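Local atomic coordinates of uncharacterized protein (Neisseria gonorrhoeae, PDB entry 5V77), a protein that is of unknown function, belongs to the NGO_1070-like family, and folds as an all-beta domain that is found in a two-chain assembly. Residues Ile13-Val17 with Phe44-Lys48; Cys49-Phe55 with Lys100-Ile106. The contacts are given in a common frame with arbitrary orientation. Where two conformers were deposited one is given. Residue numbers count along the deposited sequence, not the author numbering.

Interaction 1 (Ile13-Val17 with Phe44-Lys48)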
loop_
_atom_site.group_PDB
_atom_site.type_symbol
_atom_site.label_atom_id
_atom_site.label_comp_id
_atom_site.label_asym_id
_atom_site.label_seq_id
_atom_site.Cartn_x
_atom_site.Cartn_y
_atom_site.Cartn_z
ATOM N N ILE A 13 -15.553 -8.274 -10.557
ATOM C CA ILE A 13 -14.709 -8.110 -11.729
ATOM C C ILE A 13 -13.458 -8.966 -11.567
ATOM O O ILE A 13 -13.168 -9.482 -10.488
ATOM C CB ILE A 13 -14.331 -6.640 -11.977
ATOM C CG1 ILE A 13 -13.449 -6.110 -10.835
ATOM C CG2 ILE A 13 -15.586 -5.801 -12.148
ATOM C CD1 ILE A 13 -12.822 -4.773 -11.110
ATOM N N PHE A 14 -12.738 -9.139 -12.681
ATOM C CA PHE A 14 -11.419 -9.777 -12.685
ATOM C C PHE A 14 -11.483 -11.182 -12.075
ATOM O O PHE A 14 -10.852 -11.482 -11.057
ATOM C CB PHE A 14 -10.390 -8.893 -11.969
ATOM C CG PHE A 14 -9.750 -7.873 -12.866
ATOM C CD1 PHE A 14 -10.527 -7.003 -13.608
ATOM C CD2 PHE A 14 -8.373 -7.780 -12.968
ATOM C CE1 PHE A 14 -9.951 -6.064 -14.451
ATOM C CE2 PHE A 14 -7.798 -6.826 -13.809
ATOM C CZ PHE A 14 -8.583 -5.984 -14.544
ATOM N N HIS A 15 -12.261 -12.049 -12.728
ATOM C CA HIS A 15 -12.391 -13.424 -12.261
ATOM C C HIS A 15 -11.113 -14.208 -12.532
ATOM O O HIS A 15 -10.526 -14.110 -13.615
ATOM C CB HIS A 15 -13.562 -14.124 -12.946
ATOM C CG HIS A 15 -14.910 -13.696 -12.457
ATOM N ND1 HIS A 15 -15.232 -12.379 -12.203
ATOM C CD2 HIS A 15 -16.031 -14.410 -12.206
ATOM C CE1 HIS A 15 -16.489 -12.307 -11.802
ATOM N NE2 HIS A 15 -16.994 -13.525 -11.790
ATOM N N ASN A 16 -10.690 -14.986 -11.536
ATOM C CA ASN A 16 -9.569 -15.914 -11.645
ATOM C C ASN A 16 -8.315 -15.229 -12.194
ATOM O O ASN A 16 -7.764 -15.600 -13.227
ATOM C CB ASN A 16 -9.978 -17.131 -12.489
ATOM C CG ASN A 16 -11.179 -17.866 -11.898
ATOM O OD1 ASN A 16 -11.435 -17.801 -10.690
ATOM N ND2 ASN A 16 -11.927 -18.558 -12.746
ATOM N N VAL A 17 -7.855 -14.211 -11.468
ATOM C CA VAL A 17 -6.657 -13.476 -11.837
ATOM C C VAL A 17 -5.593 -13.643 -10.752
ATOM O O VAL A 17 -5.861 -14.106 -9.646
ATOM C CB VAL A 17 -6.950 -11.984 -12.068
ATOM C CG1 VAL A 17 -7.861 -11.813 -13.281
ATOM C CG2 VAL A 17 -7.585 -11.410 -10.823
ATOM N N PHE A 44 -2.450 -9.844 -17.957
ATOM C CA PHE A 44 -3.872 -9.699 -18.256
ATOM C C PHE A 44 -4.300 -8.238 -18.223
ATOM O O PHE A 44 -4.817 -7.724 -19.223
ATOM C CB PHE A 44 -4.723 -10.554 -17.301
ATOM C CG PHE A 44 -6.217 -10.371 -17.490
ATOM C CD1 PHE A 44 -6.855 -10.870 -18.613
ATOM C CD2 PHE A 44 -6.970 -9.677 -16.552
ATOM C CE1 PHE A 44 -8.221 -10.699 -18.788
ATOM C CE2 PHE A 44 -8.330 -9.499 -16.724
ATOM C CZ PHE A 44 -8.954 -10.012 -17.838
ATOM N N GLY A 45 -4.095 -7.534 -17.120
ATOM C CA GLY A 45 -4.555 -6.163 -17.086
ATOM C C GLY A 45 -4.361 -5.546 -15.721
ATOM O O GLY A 45 -3.519 -5.990 -14.935
ATOM N N TYR A 46 -5.121 -4.488 -15.467
ATOM C CA TYR A 46 -4.820 -3.682 -14.284
ATOM C C TYR A 46 -6.093 -3.042 -13.759
ATOM O O TYR A 46 -7.072 -2.871 -14.493
ATOM C CB TYR A 46 -3.780 -2.598 -14.599
ATOM C CG TYR A 46 -4.248 -1.580 -15.626
ATOM C CD1 TYR A 46 -5.046 -0.488 -15.254
ATOM C CD2 TYR A 46 -3.895 -1.711 -16.970
ATOM C CE1 TYR A 46 -5.485 0.442 -16.205
ATOM C CE2 TYR A 46 -4.329 -0.789 -17.924
ATOM C CZ TYR A 46 -5.114 0.283 -17.532
ATOM O OH TYR A 46 -5.544 1.188 -18.483
ATOM N N ILE A 47 -6.066 -2.689 -12.479
ATOM C CA ILE A 47 -7.090 -1.844 -11.864
ATOM C C ILE A 47 -6.393 -0.591 -11.375
ATOM O O ILE A 47 -5.436 -0.671 -10.589
ATOM C CB ILE A 47 -7.799 -2.554 -10.700
ATOM C CG1 ILE A 47 -8.541 -3.782 -11.209
ATOM C CG2 ILE A 47 -8.760 -1.583 -9.991
ATOM C CD1 ILE A 47 -9.042 -4.692 -10.075
ATOM N N LYS A 48 -6.873 0.559 -11.825
ATOM C CA LYS A 48 -6.264 1.848 -11.499
ATOM C C LYS A 48 -7.177 2.602 -10.538
ATOM O O LYS A 48 -8.336 2.889 -10.872
ATOM C CB LYS A 48 -6.037 2.660 -12.771
ATOM C CG LYS A 48 -5.403 4.056 -12.540
ATOM C CD LYS A 48 -5.322 4.799 -13.881
ATOM C CE LYS A 48 -4.923 6.257 -13.722
ATOM N NZ LYS A 48 -4.774 6.926 -15.065
#
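In this antiparallel beta fold, the connection between strands 9-13 and 17-25 packs its F14 ring against strand 43-58. No hydrogen bond links the two segments; the contact is apolar and mostly buried, covering 251 Å². F14 has a positive phi (57°) in this short connection, and N16 and V17 follow in a G1 bulge opposite I77. F35 is one edge-to-face partner of F14, and I80 and F108 extend the core around I13 and I47. Segment 44-48 opens with F44, which forms a further T-shaped pair: its ring edge points at a face of the F14 ring, the centroids 5.4 Å apart and the planes at 78°. The same F44 ring meets V17, with F44 CD2 4.0 Å from V17 CG1, so the CD2-CE2 side of this flat ring rests against both F14 and V17. F44 and G45 both face F35 in a classic beta bulge. Without a side chain, G45 leaves its backbone open to the rim of the F14 ring, and G45 C lies 4.1 Å from F14 CE2. Y46 turns its side chain away and contributes its backbone, Y46 O coming within 3.5 Å of F14 CZ. I47 points back inward and covers the F14 face opposite F44, so that F14 is sandwiched between an aromatic edge and an aliphatic chain. This CH-pi contact is nearly axial: I47 CG1 lies 4.1 Å from the F14 ring centroid, 13° off its normal, while I47 CD1 reaches I13 CD1 at 3.9 Å.

Interaction 2 (Cys49-Phe55 with Lys100-Ile106)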
loop_
_atom_site.group_PDB
_atom_site.type_symbol
_atom_site.label_atom_id
_atom_site.label_comp_id
_atom_site.label_asym_id
_atom_site.label_seq_id
_atom_site.Cartn_x
_atom_site.Cartn_y
_atom_site.Cartn_z
ATOM N N CYS A 49 -6.660 2.923 -9.358
ATOM C CA CYS A 49 -7.424 3.597 -8.307
ATOM C C CYS A 49 -6.888 5.020 -8.230
ATOM O O CYS A 49 -5.787 5.235 -7.727
ATOM C CB CYS A 49 -7.268 2.859 -6.985
ATOM S SG CYS A 49 -7.782 1.086 -7.099
ATOM N N SER A 50 -7.640 5.993 -8.751
ATOM C CA SER A 50 -7.146 7.367 -8.855
ATOM C C SER A 50 -7.694 8.245 -7.733
ATOM O O SER A 50 -8.905 8.251 -7.474
ATOM C CB SER A 50 -7.519 7.991 -10.205
ATOM O OG SER A 50 -6.964 7.223 -11.256
ATOM N N ASN A 51 -6.794 9.023 -7.113
ATOM C CA ASN A 51 -7.099 9.894 -5.979
ATOM C C ASN A 51 -7.494 9.034 -4.790
ATOM O O ASN A 51 -8.671 8.916 -4.429
ATOM C CB ASN A 51 -8.169 10.937 -6.351
ATOM C CG ASN A 51 -7.655 11.916 -7.370
ATOM O OD1 ASN A 51 -6.444 11.970 -7.620
ATOM N ND2 ASN A 51 -8.551 12.679 -7.987
ATOM N N ILE A 52 -6.481 8.428 -4.176
ATOM C CA ILE A 52 -6.690 7.450 -3.121
ATOM C C ILE A 52 -7.303 8.100 -1.898
ATOM O O ILE A 52 -6.865 9.169 -1.444
ATOM C CB ILE A 52 -5.351 6.794 -2.758
ATOM C CG1 ILE A 52 -4.824 6.040 -3.971
ATOM C CG2 ILE A 52 -5.511 5.866 -1.543
ATOM C CD1 ILE A 52 -5.657 4.888 -4.362
ATOM N N LEU A 53 -8.312 7.438 -1.339
ATOM C CA LEU A 53 -8.877 7.812 -0.056
ATOM C C LEU A 53 -8.298 6.953 1.051
ATOM O O LEU A 53 -7.730 7.486 2.003
ATOM C CB LEU A 53 -10.409 7.701 -0.083
ATOM C CG LEU A 53 -11.001 8.548 -1.214
ATOM C CD1 LEU A 53 -12.487 8.306 -1.343
ATOM C CD2 LEU A 53 -10.710 10.014 -0.981
ATOM N N ASN A 54 -8.393 5.630 0.933
ATOM C CA ASN A 54 -7.621 4.808 1.850
ATOM C C ASN A 54 -7.208 3.509 1.175
ATOM O O ASN A 54 -7.789 3.081 0.171
ATOM C CB ASN A 54 -8.387 4.533 3.143
ATOM C CG ASN A 54 -9.776 4.040 2.887
ATOM O OD1 ASN A 54 -9.970 2.898 2.480
ATOM N ND2 ASN A 54 -10.760 4.905 3.105
ATOM N N PHE A 55 -6.168 2.901 1.744
ATOM C CA PHE A 55 -5.629 1.631 1.279
ATOM C C PHE A 55 -5.342 0.788 2.513
ATOM O O PHE A 55 -4.627 1.237 3.408
ATOM C CB PHE A 55 -4.361 1.881 0.438
ATOM C CG PHE A 55 -3.576 0.644 0.078
ATOM C CD1 PHE A 55 -4.170 -0.604 -0.011
ATOM C CD2 PHE A 55 -2.221 0.746 -0.178
ATOM C CE1 PHE A 55 -3.422 -1.719 -0.329
ATOM C CE2 PHE A 55 -1.473 -0.366 -0.509
ATOM C CZ PHE A 55 -2.077 -1.598 -0.583
ATOM N N LYS A 100 -8.281 -3.629 0.750
ATOM C CA LYS A 100 -9.391 -2.717 0.487
ATOM C C LYS A 100 -8.803 -1.407 -0.003
ATOM O O LYS A 100 -7.868 -0.884 0.610
ATOM C CB LYS A 100 -10.237 -2.447 1.739
ATOM C CG LYS A 100 -10.993 -3.642 2.306
ATOM C CD LYS A 100 -11.952 -3.172 3.404
ATOM C CE LYS A 100 -12.703 -4.327 4.044
ATOM N NZ LYS A 100 -13.612 -3.864 5.135
ATOM N N ILE A 101 -9.329 -0.882 -1.104
ATOM C CA ILE A 101 -8.878 0.411 -1.614
ATOM C C ILE A 101 -10.098 1.232 -1.964
ATOM O O ILE A 101 -10.958 0.765 -2.717
ATOM C CB ILE A 101 -7.984 0.280 -2.863
ATOM C CG1 ILE A 101 -6.783 -0.613 -2.561
ATOM C CG2 ILE A 101 -7.503 1.689 -3.281
ATOM C CD1 ILE A 101 -5.918 -0.943 -3.772
ATOM N N SER A 102 -10.157 2.454 -1.446
ATOM C CA SER A 102 -11.174 3.433 -1.809
ATOM C C SER A 102 -10.492 4.587 -2.534
ATOM O O SER A 102 -9.417 5.032 -2.126
ATOM C CB SER A 102 -11.911 3.962 -0.574
ATOM O OG SER A 102 -12.740 2.957 -0.005
ATOM N N ALA A 103 -11.101 5.051 -3.620
ATOM C CA ALA A 103 -10.484 6.073 -4.464
ATOM C C ALA A 103 -11.592 6.805 -5.208
ATOM O O ALA A 103 -12.675 6.251 -5.426
ATOM C CB ALA A 103 -9.487 5.453 -5.453
ATOM N N GLU A 104 -11.314 8.056 -5.595
ATOM C CA GLU A 104 -12.352 8.847 -6.253
ATOM C C GLU A 104 -12.841 8.168 -7.528
ATOM O O GLU A 104 -14.048 8.169 -7.806
ATOM C CB GLU A 104 -11.849 10.256 -6.552
ATOM C CG GLU A 104 -12.882 11.189 -7.175
ATOM C CD GLU A 104 -12.447 12.640 -7.090
ATOM O OE1 GLU A 104 -13.291 13.552 -7.298
ATOM O OE2 GLU A 104 -11.249 12.859 -6.794
ATOM N N THR A 105 -11.934 7.586 -8.315
ATOM C CA THR A 105 -12.325 6.840 -9.503
ATOM C C THR A 105 -11.560 5.534 -9.530
ATOM O O THR A 105 -10.401 5.473 -9.110
ATOM C CB THR A 105 -12.070 7.624 -10.806
ATOM O OG1 THR A 105 -10.669 7.759 -11.013
ATOM C CG2 THR A 105 -12.662 9.009 -10.728
ATOM N N ILE A 106 -12.221 4.480 -9.984
ATOM C CA ILE A 106 -11.563 3.191 -10.174
ATOM C C ILE A 106 -11.917 2.733 -11.574
ATOM O O ILE A 106 -13.102 2.681 -11.927
ATOM C CB ILE A 106 -11.980 2.148 -9.122
ATOM C CG1 ILE A 106 -11.535 2.612 -7.727
ATOM C CG2 ILE A 106 -11.351 0.781 -9.457
ATOM C CD1 ILE A 106 -11.824 1.627 -6.588
HETATM O O HOH W 1 -8.853 5.475 -12.127
HETATM O O HOH W 2 -11.218 1.035 1.353
HETATM O O HOH W 3 -8.874 0.767 2.968
#
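Antiparallel strand pairing joins these segments where strand 43-58 bends and runs beside strands 98-103 and 105-109, with N54 and F55 also pairing with a strand of the second subunit and so continuing the sheet across the interface. S50 and T105 form a hydrogen-bonded pair (S50 N to T105 O, 2.8 Å; T105 N to S50 O, 3.2 Å). Both segments turn a corner, at N51 and L53 in one and at E104 in the other, bridged by E104 N to N51 O (3.0 Å). Each has a classic beta bulge: E104 and T105 face S50, while L53 N (2.8 Å) and N54 N (3.3 Å) share S102 O. N51 takes a positive phi, which asparagine tolerates better than most residues, and its ND2 donates to E104 OE2 at 3.0 Å. The face carrying C49, I52, F55, I101, A103 and I106 is apolar; small A103 lets C49 CB approach A103 CB to 3.7 Å. On the other face, S50 OG and T105 OG1 share one water, N54 OD1 and S102 OG another. The apolar face thus suits burial in the interior and, at F55, against F55 of the second subunit, while the S50, N54, S102 and T105 side suits bound water.

Overall arrangement
Interactions 1 and 2 follow one another along strand 43-58, the first using residues 44-48 and the second 49-55, with centres about 16 Å apart. They touch directly: I47 CG2 lies 3.5 Å from I106 CG2, and K48 O is 3.9 Å from that same methyl, so the apolar side of the 49-55/100-106 pairing runs on into the core filled by F14. Their character differs. Interaction 1 is a buried side-chain contact that the other chain does not touch, whereas interaction 2 is built on backbone hydrogen bonds and carries strand 43-58 to the second subunit. No ligand or catalytic site is known to connect them.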